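Local coordinates for protein LRA-12 (Uncultured bacterium, PDB 5AEB) that hydrolyses beta-lactam antibiotics, carbapenems among them, as a class B3 metallo-beta-lactamase with two zinc ions, at residues A[40-45]-A[49-54]; A[58-63]-A[90-95]; A[80-85]-A[112-117]; A[120-125]-A[196-201]; A[140-145]-A[208-213]. All coordinates share one frame; numbering follows the deposited sequence.

Contact 1: A[40-45]-A[49-54]; sequences CYLITT and NIIVNT
Leu42 carries its CG anti to the backbone N (chi1 -175°), which swings CD1 across to strand 48-52, where it rests 3.6 Å from Asn49 CB and 3.8 Å from Ile51 CG1. Ile43 and Ile50 share another choice: each sets CG1 beside its backbone N and CG2 anti to it. Ile43 CB and Ile50 CB lie 4.1 Å apart because the two residues pair across the strands; the shared rotamer directs the branches beyond, and Ile43 CD1 runs on to Val52 CG2 at 4.2 Å. The backbone evidence defines a beta hairpin of strands 41-45 and 48-52, whose N-to-C directions differ by 167°, within the larger sheet of the alpha-beta/beta-alpha metallo-beta-lactamase sandwich. Tyr41 with Val52 and Ile43 with Ile50 are hydrogen-bonded pairs, while Leu42 with Ile51 and Thr44 with Asn49 are non-hydrogen-bonded ones. The Ile43 pair is bonded both ways, Ile43 N to Ile50 O and Ile50 N to Ile43 O, each 2.8 Å. A CA-H...O contact, Ile51 CA to Tyr41 O at 3.2 Å, lies between the paired bonds. On the Tyr41 and Ile43 face the packing continues to Leu30, and Tyr41 OH bonds to Ala225 O. Past Val52 the chain leaves the strand, and Cys40 SG packs 3.4 Å from Thr54 C. Asn53 OD1 is hydrogen-bonded to Thr82 OG1 and Thr83 N, its side chain about 4 Å from that of zinc ligand His89.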
# COMPACT_ATOMS: atom_id res chain seq x y z
N CYS A 40 -1.17 -4.76 -4.92
CA CYS A 40 -2.09 -5.26 -3.91
C CYS A 40 -1.53 -6.57 -3.42
O CYS A 40 -0.94 -7.35 -4.20
CB CYS A 40 -3.47 -5.50 -4.51
SG CYS A 40 -4.08 -4.03 -5.34
N TYR A 41 -1.71 -6.83 -2.13
CA TYR A 41 -1.10 -7.98 -1.51
C TYR A 41 -2.12 -8.78 -0.75
O TYR A 41 -3.09 -8.21 -0.20
CB TYR A 41 0.05 -7.54 -0.59
CG TYR A 41 1.09 -6.71 -1.31
CD1 TYR A 41 2.07 -7.32 -2.10
CD2 TYR A 41 1.07 -5.32 -1.22
CE1 TYR A 41 3.02 -6.56 -2.77
CE2 TYR A 41 2.00 -4.55 -1.91
CZ TYR A 41 2.98 -5.18 -2.67
OH TYR A 41 3.91 -4.40 -3.33
N LEU A 42 -1.92 -10.08 -0.75
CA LEU A 42 -2.69 -11.02 0.02
C LEU A 42 -1.74 -11.72 1.00
O LEU A 42 -0.67 -12.21 0.62
CB LEU A 42 -3.40 -12.05 -0.88
CG LEU A 42 -4.35 -13.04 -0.20
CD1 LEU A 42 -5.64 -12.34 0.22
CD2 LEU A 42 -4.70 -14.20 -1.10
N ILE A 43 -2.13 -11.72 2.26
CA ILE A 43 -1.41 -12.40 3.33
C ILE A 43 -2.40 -13.43 3.85
O ILE A 43 -3.49 -13.09 4.33
CB ILE A 43 -0.97 -11.42 4.45
CG1 ILE A 43 -0.05 -10.32 3.89
CG2 ILE A 43 -0.25 -12.15 5.58
CD1 ILE A 43 -0.05 -9.08 4.74
N THR A 44 -2.01 -14.70 3.73
CA THR A 44 -2.88 -15.83 4.02
C THR A 44 -2.47 -16.45 5.35
O THR A 44 -1.28 -16.73 5.55
CB THR A 44 -2.77 -16.89 2.90
OG1 THR A 44 -1.42 -17.35 2.80
CG2 THR A 44 -3.17 -16.30 1.55
N THR A 45 -3.42 -16.66 6.25
CA THR A 45 -3.14 -17.25 7.57
C THR A 45 -4.12 -18.37 7.82
O THR A 45 -5.09 -18.52 7.06
CB THR A 45 -3.33 -16.24 8.73
OG1 THR A 45 -4.72 -16.18 9.10
CG2 THR A 45 -2.83 -14.83 8.35
N ASN A 49 -7.62 -14.32 5.59
CA ASN A 49 -6.65 -13.52 4.85
C ASN A 49 -6.75 -12.01 5.03
O ASN A 49 -7.77 -11.49 5.41
CB ASN A 49 -6.69 -13.86 3.34
CG ASN A 49 -6.76 -15.35 3.08
OD1 ASN A 49 -6.08 -16.13 3.75
ND2 ASN A 49 -7.58 -15.76 2.10
N ILE A 50 -5.64 -11.34 4.74
CA ILE A 50 -5.53 -9.91 4.75
C ILE A 50 -5.27 -9.47 3.32
O ILE A 50 -4.41 -10.07 2.63
CB ILE A 50 -4.37 -9.47 5.63
CG1 ILE A 50 -4.43 -10.22 6.98
CG2 ILE A 50 -4.36 -7.94 5.78
CD1 ILE A 50 -3.50 -9.67 8.04
N ILE A 51 -6.00 -8.44 2.87
CA ILE A 51 -5.74 -7.78 1.59
C ILE A 51 -5.20 -6.40 1.90
O ILE A 51 -5.79 -5.70 2.74
CB ILE A 51 -7.01 -7.65 0.71
CG1 ILE A 51 -7.57 -9.03 0.36
CG2 ILE A 51 -6.70 -6.82 -0.55
CD1 ILE A 51 -8.99 -9.02 -0.23
N VAL A 52 -4.08 -6.03 1.27
CA VAL A 52 -3.48 -4.69 1.43
C VAL A 52 -3.62 -3.98 0.09
O VAL A 52 -3.11 -4.49 -0.93
CB VAL A 52 -1.99 -4.75 1.82
CG1 VAL A 52 -1.41 -3.35 2.01
CG2 VAL A 52 -1.76 -5.61 3.08
N ASN A 53 -4.36 -2.87 0.08
CA ASN A 53 -4.67 -2.09 -1.13
C ASN A 53 -5.62 -2.72 -2.12
O ASN A 53 -5.75 -3.92 -2.19
CB ASN A 53 -3.39 -1.65 -1.88
CG ASN A 53 -2.48 -0.78 -1.02
OD1 ASN A 53 -2.94 -0.10 -0.07
ND2 ASN A 53 -1.20 -0.79 -1.34
N THR A 54 -6.27 -1.87 -2.91
CA THR A 54 -6.89 -2.29 -4.18
C THR A 54 -6.24 -1.46 -5.32
O THR A 54 -5.25 -0.77 -5.10
CB THR A 54 -8.43 -2.06 -4.19
OG1 THR A 54 -8.69 -0.65 -4.28
CG2 THR A 54 -9.05 -2.59 -2.94

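Contact 2: A[58-63]-A[90-95]; sequences ASALQI and LGAMAE
Ala60 and Ala92 are the residues of closest backbone approach, their CA atoms 5.4 Å apart where the beginnings of helix 60-69 and helix 93-100 meet. Ala92 is the N-cap of the second helix, and in the first the turn is closed by Ile63 N bonding to Ser59 O at 3.1 Å. Both alanines aim CB at the opposite segment, and the Ala92 methyl comes against the flank of the Ala60 methyl, Ala60 CB to Ala92 CB 3.8 Å. Roughly at right angles to this, Ser59 OG touches Ala92 CB at 3.4 Å. That hydroxyl occupies the position between the backbone N and the carbonyl carbon (chi1 70°) and spends its hydrogen bond on Leu56 O, within its own part of the chain. Glu95, one helical turn beyond Ala92, stretches out with CG anti to its N (chi1 172°), which brings the carboxylate alongside Ala60. There the methyl sits squarely over the flat face of the group: Ala60 CB is 3.6 Å from Glu95 CD and only slightly farther from either oxygen. Thr54 OG1, bonded to Ala92 N, joins this N-terminus to the end of the neighbouring hairpin. The chemistry is thus almost wholly van der Waals. Small methyls permit the close approach of the two backbones, and the Glu95 charge has no cationic partner in 58-63, so the contact is one of shape and dispersion.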
# COMPACT_ATOMS: atom_id res chain seq x y z
N ALA A 58 -12.41 -0.14 -11.06
CA ALA A 58 -12.69 -1.38 -11.85
C ALA A 58 -11.83 -2.61 -11.47
O ALA A 58 -12.07 -3.72 -11.96
CB ALA A 58 -12.56 -1.10 -13.36
N SER A 59 -10.84 -2.40 -10.60
CA SER A 59 -9.90 -3.47 -10.20
C SER A 59 -10.52 -4.60 -9.33
O SER A 59 -9.90 -5.66 -9.15
CB SER A 59 -8.70 -2.85 -9.46
OG SER A 59 -9.10 -2.35 -8.18
N ALA A 60 -11.71 -4.39 -8.78
CA ALA A 60 -12.30 -5.41 -7.93
C ALA A 60 -12.42 -6.79 -8.60
O ALA A 60 -12.13 -7.82 -7.95
CB ALA A 60 -13.63 -4.96 -7.38
N LEU A 61 -12.80 -6.83 -9.88
CA LEU A 61 -12.83 -8.10 -10.64
C LEU A 61 -11.48 -8.85 -10.65
O LEU A 61 -11.42 -10.04 -10.32
CB LEU A 61 -13.34 -7.89 -12.07
CG LEU A 61 -13.34 -9.06 -13.07
CD1 LEU A 61 -14.08 -10.31 -12.53
CD2 LEU A 61 -13.92 -8.60 -14.42
N GLN A 62 -10.40 -8.15 -11.03
CA GLN A 62 -9.08 -8.75 -11.11
C GLN A 62 -8.63 -9.28 -9.76
O GLN A 62 -8.05 -10.34 -9.70
CB GLN A 62 -8.04 -7.70 -11.52
CG GLN A 62 -7.93 -7.43 -12.99
CD GLN A 62 -6.99 -6.27 -13.22
OE1 GLN A 62 -5.80 -6.35 -12.88
NE2 GLN A 62 -7.52 -5.16 -13.74
N ILE A 63 -8.84 -8.50 -8.71
CA ILE A 63 -8.47 -8.89 -7.34
C ILE A 63 -9.15 -10.20 -6.90
O ILE A 63 -8.47 -11.14 -6.48
CB ILE A 63 -8.73 -7.73 -6.34
CG1 ILE A 63 -7.77 -6.59 -6.63
CG2 ILE A 63 -8.59 -8.21 -4.89
CD1 ILE A 63 -8.28 -5.22 -6.21
N LEU A 90 -7.26 2.76 -3.25
CA LEU A 90 -8.54 2.55 -2.53
C LEU A 90 -9.75 2.53 -3.45
O LEU A 90 -10.89 2.42 -2.98
CB LEU A 90 -8.75 3.66 -1.50
CG LEU A 90 -7.95 3.69 -0.21
CD1 LEU A 90 -8.46 4.82 0.67
CD2 LEU A 90 -8.10 2.39 0.53
N GLY A 91 -9.50 2.64 -4.76
CA GLY A 91 -10.56 2.64 -5.75
C GLY A 91 -11.63 1.57 -5.56
O GLY A 91 -12.84 1.87 -5.64
N ALA A 92 -11.21 0.33 -5.27
CA ALA A 92 -12.17 -0.79 -5.14
C ALA A 92 -12.36 -1.27 -3.70
O ALA A 92 -12.94 -2.35 -3.47
CB ALA A 92 -11.77 -1.97 -6.04
N MET A 93 -11.87 -0.50 -2.74
CA MET A 93 -11.92 -0.89 -1.33
C MET A 93 -13.35 -0.96 -0.74
O MET A 93 -13.68 -1.93 -0.05
CB MET A 93 -11.03 -0.00 -0.47
CG MET A 93 -10.87 -0.51 0.96
SD MET A 93 -10.09 -2.14 0.93
CE MET A 93 -8.33 -1.71 0.79
N ALA A 94 -14.17 0.05 -1.01
CA ALA A 94 -15.57 0.01 -0.58
C ALA A 94 -16.27 -1.26 -1.09
O ALA A 94 -16.96 -1.93 -0.34
CB ALA A 94 -16.33 1.25 -1.00
N GLU A 95 -16.05 -1.59 -2.36
CA GLU A 95 -16.66 -2.75 -2.97
C GLU A 95 -16.16 -4.07 -2.37
O GLU A 95 -16.95 -4.99 -2.10
CB GLU A 95 -16.40 -2.73 -4.45
CG GLU A 95 -16.82 -4.00 -5.16
CD GLU A 95 -16.93 -3.82 -6.66
OE1 GLU A 95 -16.58 -2.72 -7.18
OE2 GLU A 95 -17.38 -4.79 -7.33

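Contact 3: A[80-85]-A[112-117]; sequences LLTTQA and TVMADG. With ZN (zinc ion), chain D.
Ala85, second residue of the HXHXDH zinc-binding signature that in this enzyme starts with Gln84, presses its methyl on helix 111-115. Ala85 CB meets Met114 CG at 3.7 Å and, a little farther off, Val113 CG1 at 4.2 Å. Val113 holds CG1 anti to its backbone N (chi1 169°), the orientation that lays this branch against Ala85 and also brings it near the Ala85 carbonyl. Met114 sets off from the helix to the side and bends at chi3 (71°); its SD lies 4.3 Å from Thr82 CG2, at the start of the loop that follows strand 77-81. Leu90 packs on Thr82, Ala85 and Met114, completing an apolar patch behind the metal loop. Gln84 turns the other way, its CB pointing off from the helix, and its OE1 binds zinc at 1.8 Å; a water at 1.9 Å from the zinc, His86 ND1 and His161 NE2 complete the ligands. Ala85 N bonds to Asp110 OD2, which holds the loop backbone. The helix itself stops in a Schellman motif with Gly117 as C-prime residue, Gly117 N lying 3.3 Å from Met114 O. A ligand facing the metal next to a methyl facing the helix, in the loop between strand and helix, is in keeping with the superfamily's metal site, and glutamine in place of the first histidine recalls GOB-type B3 enzymes.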
# COMPACT_ATOMS: atom_id res chain seq x y z
N LEU A 80 -8.82 -5.83 5.84
CA LEU A 80 -8.44 -4.95 4.74
C LEU A 80 -7.55 -3.84 5.29
O LEU A 80 -7.90 -3.17 6.29
CB LEU A 80 -9.71 -4.32 4.11
CG LEU A 80 -10.77 -5.31 3.61
CD1 LEU A 80 -12.04 -4.59 3.20
CD2 LEU A 80 -10.23 -6.19 2.48
N LEU A 81 -6.41 -3.64 4.64
CA LEU A 81 -5.49 -2.56 4.96
C LEU A 81 -5.17 -1.71 3.73
O LEU A 81 -5.37 -2.15 2.59
CB LEU A 81 -4.19 -3.14 5.53
CG LEU A 81 -4.31 -4.07 6.75
CD1 LEU A 81 -2.98 -4.75 7.04
CD2 LEU A 81 -4.79 -3.27 7.96
N THR A 82 -4.66 -0.50 3.96
CA THR A 82 -4.10 0.29 2.88
C THR A 82 -2.86 1.03 3.34
O THR A 82 -2.76 1.38 4.51
CB THR A 82 -5.11 1.31 2.25
OG1 THR A 82 -4.51 2.00 1.12
CG2 THR A 82 -5.57 2.37 3.29
N THR A 83 -1.93 1.28 2.43
CA THR A 83 -0.75 2.09 2.75
C THR A 83 -0.97 3.61 2.58
O THR A 83 -0.07 4.41 2.91
CB THR A 83 0.41 1.65 1.86
OG1 THR A 83 -0.03 1.68 0.49
CG2 THR A 83 0.82 0.19 2.25
N GLN A 84 -2.15 4.01 2.10
CA GLN A 84 -2.24 5.29 1.43
C GLN A 84 -3.68 5.57 1.01
O GLN A 84 -4.20 4.84 0.16
CB GLN A 84 -1.45 5.11 0.09
CG GLN A 84 -0.59 6.22 -0.28
CD GLN A 84 -0.23 6.19 -1.73
OE1 GLN A 84 -0.91 6.85 -2.55
NE2 GLN A 84 0.88 5.45 -2.07
N ALA A 85 -4.27 6.69 1.44
CA ALA A 85 -5.64 6.96 1.00
C ALA A 85 -5.74 7.78 -0.30
O ALA A 85 -6.12 8.95 -0.29
CB ALA A 85 -6.45 7.62 2.12
N THR A 112 -10.40 10.37 7.88
CA THR A 112 -11.27 11.43 7.35
C THR A 112 -11.30 11.46 5.82
O THR A 112 -12.40 11.44 5.23
CB THR A 112 -10.86 12.82 7.91
OG1 THR A 112 -10.99 12.79 9.33
CG2 THR A 112 -11.80 13.94 7.40
N VAL A 113 -10.14 11.52 5.19
CA VAL A 113 -10.08 11.48 3.74
C VAL A 113 -10.81 10.22 3.23
O VAL A 113 -11.54 10.29 2.26
CB VAL A 113 -8.63 11.52 3.22
CG1 VAL A 113 -8.58 11.21 1.74
CG2 VAL A 113 -8.02 12.89 3.48
N MET A 114 -10.65 9.10 3.94
CA MET A 114 -11.27 7.85 3.52
C MET A 114 -12.79 7.90 3.61
O MET A 114 -13.48 7.46 2.69
CB MET A 114 -10.75 6.66 4.33
CG MET A 114 -9.42 6.15 3.84
SD MET A 114 -8.65 4.95 4.95
CE MET A 114 -9.69 3.50 4.74
N ALA A 115 -13.28 8.45 4.72
CA ALA A 115 -14.70 8.62 4.97
C ALA A 115 -15.36 9.58 3.96
O ALA A 115 -16.56 9.46 3.68
CB ALA A 115 -14.93 9.07 6.41
N ASP A 116 -14.60 10.52 3.38
CA ASP A 116 -15.19 11.40 2.34
C ASP A 116 -14.74 11.10 0.91
O ASP A 116 -14.97 11.91 0.01
CB ASP A 116 -15.03 12.90 2.65
CG ASP A 116 -13.57 13.34 2.69
OD1 ASP A 116 -12.74 12.90 1.83
OD2 ASP A 116 -13.25 14.15 3.59
N GLY A 117 -14.10 9.96 0.70
CA GLY A 117 -13.68 9.58 -0.65
C GLY A 117 -12.65 10.50 -1.31
O GLY A 117 -12.56 10.54 -2.55
ZN ZN D . -0.66 8.31 -3.58
O HOH W 1 -0.73 7.24 -5.12

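Contact 4: A[120-125]-A[196-201]; sequences SDYAFG and SEVSSY
Tyr122 and Tyr201 form a T-shaped pair in which the edge of Tyr201 is set on the face of Tyr122. Their ring planes stand at 68° and the centroids are 4.9 Å apart. The atom doing the touching is Tyr201 CD2, which hovers 3.5 Å above the plane of the Tyr122 ring, over its centre. Different first torsions produce this: Tyr122 has CG between the backbone N and the carbonyl carbon (chi1 76°), laying the ring broadside to the other loop, whereas Tyr201 has CG anti to N (chi1 -169°) and comes in edge first. Val198 approaches the ring obliquely, its CG1 3.6 Å from Tyr122 CD2. Ser200 OG rests 3.8 Å from Tyr122 CB. These three partners belong to one type I turn, 198-201, so one bend supplies them all; Ile204 and Tyr208 of helix 204-216 also touch Tyr122. On the opposite face of Tyr122 lies the CB of Ala123, offset toward the rim. The other loop is shaped by an Asx turn: Asp121 OD1 accepts from Ala123 N at 2.6 Å and from Phe124 N at 2.9 Å, which fixes the backbone that presents Tyr122. Tyr122 OH bonds to the carbonyl of His161, a zinc ligand, and Tyr201 OH to Asp207 OD2. The rings therefore meet through a CH-pi contact while their hydroxyls are held elsewhere, which implies that two loops near the metal site adhere by dispersion and ring electrostatics, with hydroxyl bonds at the far ends probably restraining the ring orientations.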
# COMPACT_ATOMS: atom_id res chain seq x y z
N SER A 120 -11.67 15.81 0.92
CA SER A 120 -10.85 16.67 1.79
C SER A 120 -9.33 16.41 1.60
O SER A 120 -8.51 16.88 2.41
CB SER A 120 -11.24 16.48 3.24
OG SER A 120 -10.84 15.21 3.71
N ASP A 121 -8.95 15.67 0.56
CA ASP A 121 -7.53 15.43 0.27
C ASP A 121 -6.75 16.76 0.20
O ASP A 121 -7.13 17.66 -0.55
CB ASP A 121 -7.37 14.63 -1.03
CG ASP A 121 -5.91 14.27 -1.34
OD1 ASP A 121 -5.06 15.18 -1.42
OD2 ASP A 121 -5.60 13.07 -1.53
N TYR A 122 -5.66 16.88 0.95
CA TYR A 122 -4.88 18.14 0.95
C TYR A 122 -4.43 18.58 -0.45
O TYR A 122 -4.31 19.76 -0.72
CB TYR A 122 -3.67 18.11 1.92
CG TYR A 122 -2.46 17.30 1.42
CD1 TYR A 122 -2.36 15.93 1.66
CD2 TYR A 122 -1.43 17.93 0.70
CE1 TYR A 122 -1.27 15.19 1.21
CE2 TYR A 122 -0.33 17.20 0.25
CZ TYR A 122 -0.25 15.82 0.51
OH TYR A 122 0.84 15.09 0.05
N ALA A 123 -4.21 17.62 -1.35
CA ALA A 123 -3.64 17.90 -2.66
C ALA A 123 -4.68 17.88 -3.77
O ALA A 123 -4.59 18.65 -4.73
CB ALA A 123 -2.51 16.94 -2.98
N PHE A 124 -5.68 17.02 -3.63
CA PHE A 124 -6.67 16.86 -4.68
C PHE A 124 -8.09 17.05 -4.20
O PHE A 124 -9.02 16.69 -4.91
CB PHE A 124 -6.53 15.48 -5.33
CG PHE A 124 -5.15 15.21 -5.85
CD1 PHE A 124 -4.62 16.00 -6.87
CD2 PHE A 124 -4.38 14.19 -5.31
CE1 PHE A 124 -3.34 15.76 -7.35
CE2 PHE A 124 -3.11 13.94 -5.79
CZ PHE A 124 -2.59 14.73 -6.81
N GLY A 125 -8.25 17.61 -3.01
CA GLY A 125 -9.56 17.83 -2.44
C GLY A 125 -10.34 18.89 -3.17
O GLY A 125 -9.95 19.35 -4.26
N SER A 196 5.86 25.06 2.07
CA SER A 196 5.36 26.26 2.76
C SER A 196 4.05 26.80 2.20
O SER A 196 3.36 27.52 2.88
CB SER A 196 6.42 27.36 2.73
OG SER A 196 6.56 27.89 1.42
N GLU A 197 3.72 26.44 0.96
CA GLU A 197 2.50 26.90 0.32
C GLU A 197 1.36 25.88 0.38
O GLU A 197 0.30 26.13 -0.15
CB GLU A 197 2.77 27.26 -1.14
CG GLU A 197 3.80 28.37 -1.31
CD GLU A 197 4.20 28.57 -2.75
OE1 GLU A 197 3.78 27.77 -3.61
OE2 GLU A 197 4.94 29.54 -3.04
N VAL A 198 1.59 24.73 1.02
CA VAL A 198 0.55 23.71 1.16
C VAL A 198 -0.08 23.94 2.51
O VAL A 198 0.30 23.31 3.50
CB VAL A 198 1.13 22.28 1.13
CG1 VAL A 198 0.01 21.25 1.07
CG2 VAL A 198 2.11 22.10 -0.03
N SER A 199 -1.04 24.85 2.56
CA SER A 199 -1.47 25.37 3.86
C SER A 199 -2.43 24.45 4.68
O SER A 199 -2.37 24.48 5.93
CB SER A 199 -2.01 26.82 3.74
OG SER A 199 -0.99 27.74 3.35
N SER A 200 -3.28 23.66 4.01
CA SER A 200 -4.20 22.73 4.72
C SER A 200 -3.51 21.43 5.18
O SER A 200 -4.17 20.42 5.49
CB SER A 200 -5.41 22.38 3.85
OG SER A 200 -5.01 21.56 2.77
N TYR A 201 -2.19 21.45 5.19
CA TYR A 201 -1.37 20.38 5.72
C TYR A 201 -0.14 21.07 6.33
O TYR A 201 0.95 21.02 5.75
CB TYR A 201 -0.97 19.41 4.62
CG TYR A 201 -0.35 18.11 5.10
CD1 TYR A 201 0.00 17.91 6.45
CD2 TYR A 201 -0.04 17.10 4.20
CE1 TYR A 201 0.60 16.74 6.88
CE2 TYR A 201 0.56 15.93 4.62
CZ TYR A 201 0.88 15.75 5.95
OH TYR A 201 1.48 14.57 6.35

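Contact 5: A[140-145]-A[208-213]; sequences LHDKDT and YAYTLQ. With CO (cobalt (II) ion), chain G.
Tyr210 extends its ring from helix 204-216 until OH comes obliquely to the carboxylate of Asp142, 3.5 Å from OD2, the two side chains arriving from opposite directions with their planes 83° apart. Asp142 stands in a type II beta turn, 141-144, which links strand 138-140 of one sheet to strand 145-148 of the other in the metallo-beta-lactamase sandwich; Lys143 takes the positive phi (76°) of its third position. The actual join is a water: it donates to Asp142 OD1 at 2.9 Å and accepts from Tyr210 OH at 2.6 Å. Asp142 divides its oxygens, OD1 also accepting from His157 N, and OD2 forming a salt bridge with Lys143 NZ at 3.1 Å. This small solvent-side contact, burying 54 Å² in all, is polar on both sides. Elsewhere in the turn Asp144 OD2 accepts from His141 N and, at 3.1 Å, from His141 ND1, both on the same face of the carboxylate. The ND1 bond would favour a hydrogen there and leave the other imidazole nitrogen for metal: His141 NE2 binds a cobalt ion at 2.0 Å, with Glu108 OE1 as a further ligand.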
# COMPACT_ATOMS: atom_id res chain seq x y z
N LEU A 140 -5.88 2.88 13.44
CA LEU A 140 -4.55 2.48 13.85
C LEU A 140 -3.64 3.68 14.08
O LEU A 140 -3.72 4.67 13.32
CB LEU A 140 -3.92 1.68 12.72
CG LEU A 140 -4.65 0.40 12.29
CD1 LEU A 140 -4.07 -0.18 11.01
CD2 LEU A 140 -4.58 -0.59 13.45
N HIS A 141 -2.77 3.55 15.09
CA HIS A 141 -1.74 4.54 15.40
C HIS A 141 -0.41 3.91 15.16
O HIS A 141 -0.30 2.67 15.11
CB HIS A 141 -1.84 4.99 16.88
CG HIS A 141 -3.27 5.23 17.35
ND1 HIS A 141 -4.00 4.28 17.99
CD2 HIS A 141 -4.11 6.34 17.21
CE1 HIS A 141 -5.23 4.76 18.26
NE2 HIS A 141 -5.30 6.03 17.78
N ASP A 142 0.60 4.76 15.03
CA ASP A 142 2.00 4.34 14.93
C ASP A 142 2.34 3.17 15.84
O ASP A 142 2.18 3.26 17.05
CB ASP A 142 2.97 5.51 15.26
CG ASP A 142 4.41 5.21 14.80
OD1 ASP A 142 4.63 4.56 13.77
OD2 ASP A 142 5.34 5.64 15.47
N LYS A 143 2.83 2.09 15.22
CA LYS A 143 3.29 0.90 15.94
C LYS A 143 2.19 -0.04 16.50
O LYS A 143 2.53 -1.03 17.14
CB LYS A 143 4.38 1.26 16.98
CG LYS A 143 5.69 1.67 16.30
CD LYS A 143 6.58 2.53 17.19
CE LYS A 143 7.79 3.05 16.40
NZ LYS A 143 7.95 4.53 16.61
N ASP A 144 0.91 0.24 16.22
CA ASP A 144 -0.16 -0.71 16.51
C ASP A 144 0.09 -2.01 15.72
O ASP A 144 0.70 -2.01 14.62
CB ASP A 144 -1.56 -0.15 16.19
CG ASP A 144 -2.09 0.83 17.27
OD1 ASP A 144 -1.42 1.01 18.31
OD2 ASP A 144 -3.15 1.43 17.07
N THR A 145 -0.36 -3.12 16.30
CA THR A 145 -0.15 -4.41 15.66
C THR A 145 -1.48 -4.98 15.20
O THR A 145 -2.54 -4.71 15.78
CB THR A 145 0.58 -5.40 16.59
OG1 THR A 145 -0.32 -5.84 17.60
CG2 THR A 145 1.79 -4.74 17.26
N TYR A 208 7.28 14.62 6.23
CA TYR A 208 8.29 14.09 5.30
C TYR A 208 9.64 13.89 5.99
O TYR A 208 10.24 12.82 5.85
CB TYR A 208 8.45 14.95 4.05
CG TYR A 208 7.42 14.66 2.98
CD1 TYR A 208 7.56 13.53 2.17
CD2 TYR A 208 6.32 15.50 2.76
CE1 TYR A 208 6.65 13.23 1.19
CE2 TYR A 208 5.39 15.19 1.77
CZ TYR A 208 5.57 14.04 1.00
OH TYR A 208 4.70 13.67 -0.00
N ALA A 209 10.10 14.87 6.78
CA ALA A 209 11.39 14.76 7.45
C ALA A 209 11.40 13.54 8.37
O ALA A 209 12.37 12.78 8.37
CB ALA A 209 11.75 16.04 8.24
N TYR A 210 10.31 13.36 9.12
CA TYR A 210 10.14 12.25 10.05
C TYR A 210 10.13 10.92 9.27
O TYR A 210 10.84 9.99 9.62
CB TYR A 210 8.84 12.38 10.86
CG TYR A 210 8.50 11.10 11.61
CD1 TYR A 210 9.13 10.79 12.81
CD2 TYR A 210 7.59 10.18 11.08
CE1 TYR A 210 8.85 9.61 13.49
CE2 TYR A 210 7.30 8.99 11.74
CZ TYR A 210 7.95 8.71 12.95
OH TYR A 210 7.68 7.54 13.62
N THR A 211 9.34 10.87 8.20
CA THR A 211 9.23 9.63 7.44
C THR A 211 10.57 9.20 6.82
O THR A 211 10.99 8.06 7.00
CB THR A 211 8.10 9.71 6.39
OG1 THR A 211 6.85 9.83 7.08
CG2 THR A 211 8.05 8.45 5.52
N LEU A 212 11.21 10.11 6.09
CA LEU A 212 12.52 9.83 5.47
C LEU A 212 13.54 9.24 6.47
O LEU A 212 14.14 8.18 6.22
CB LEU A 212 13.07 11.08 4.80
CG LEU A 212 12.28 11.43 3.55
CD1 LEU A 212 12.41 12.91 3.28
CD2 LEU A 212 12.74 10.59 2.36
N GLN A 213 13.70 9.91 7.61
CA GLN A 213 14.54 9.44 8.69
C GLN A 213 14.10 8.04 9.25
O GLN A 213 14.92 7.12 9.35
CB GLN A 213 14.58 10.51 9.80
CG GLN A 213 15.16 10.03 11.11
CD GLN A 213 16.67 10.17 11.18
OE1 GLN A 213 17.30 9.68 12.13
NE2 GLN A 213 17.26 10.84 10.17
CO CO G . -6.69 7.48 17.64
O HOH W 2 6.74 5.59 12.11

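Contacts 1, 2 and 3 are buried and interlock: contacts 1 and 3 share a sheet, in which strands 48-52 and 77-81 are neighbours, and contact 2 touches both, for example through Met93 near Leu81. Backbone hydrogen bonds dominate only in contact 1; contacts 2 and 3 rest on methyl and methionine packing between loops and helices. Contact 4, partly buried and about 21 Å from the chain centre, substitutes an aromatic pair, and it meets contact 3 through Ser120 and Val113. Contact 5 is a water-mediated surface meeting, touching contact 4 lightly where Tyr208 nears Tyr122. Metals also differ: contact 3 supplies a zinc ligand, contact 5 a cobalt ligand.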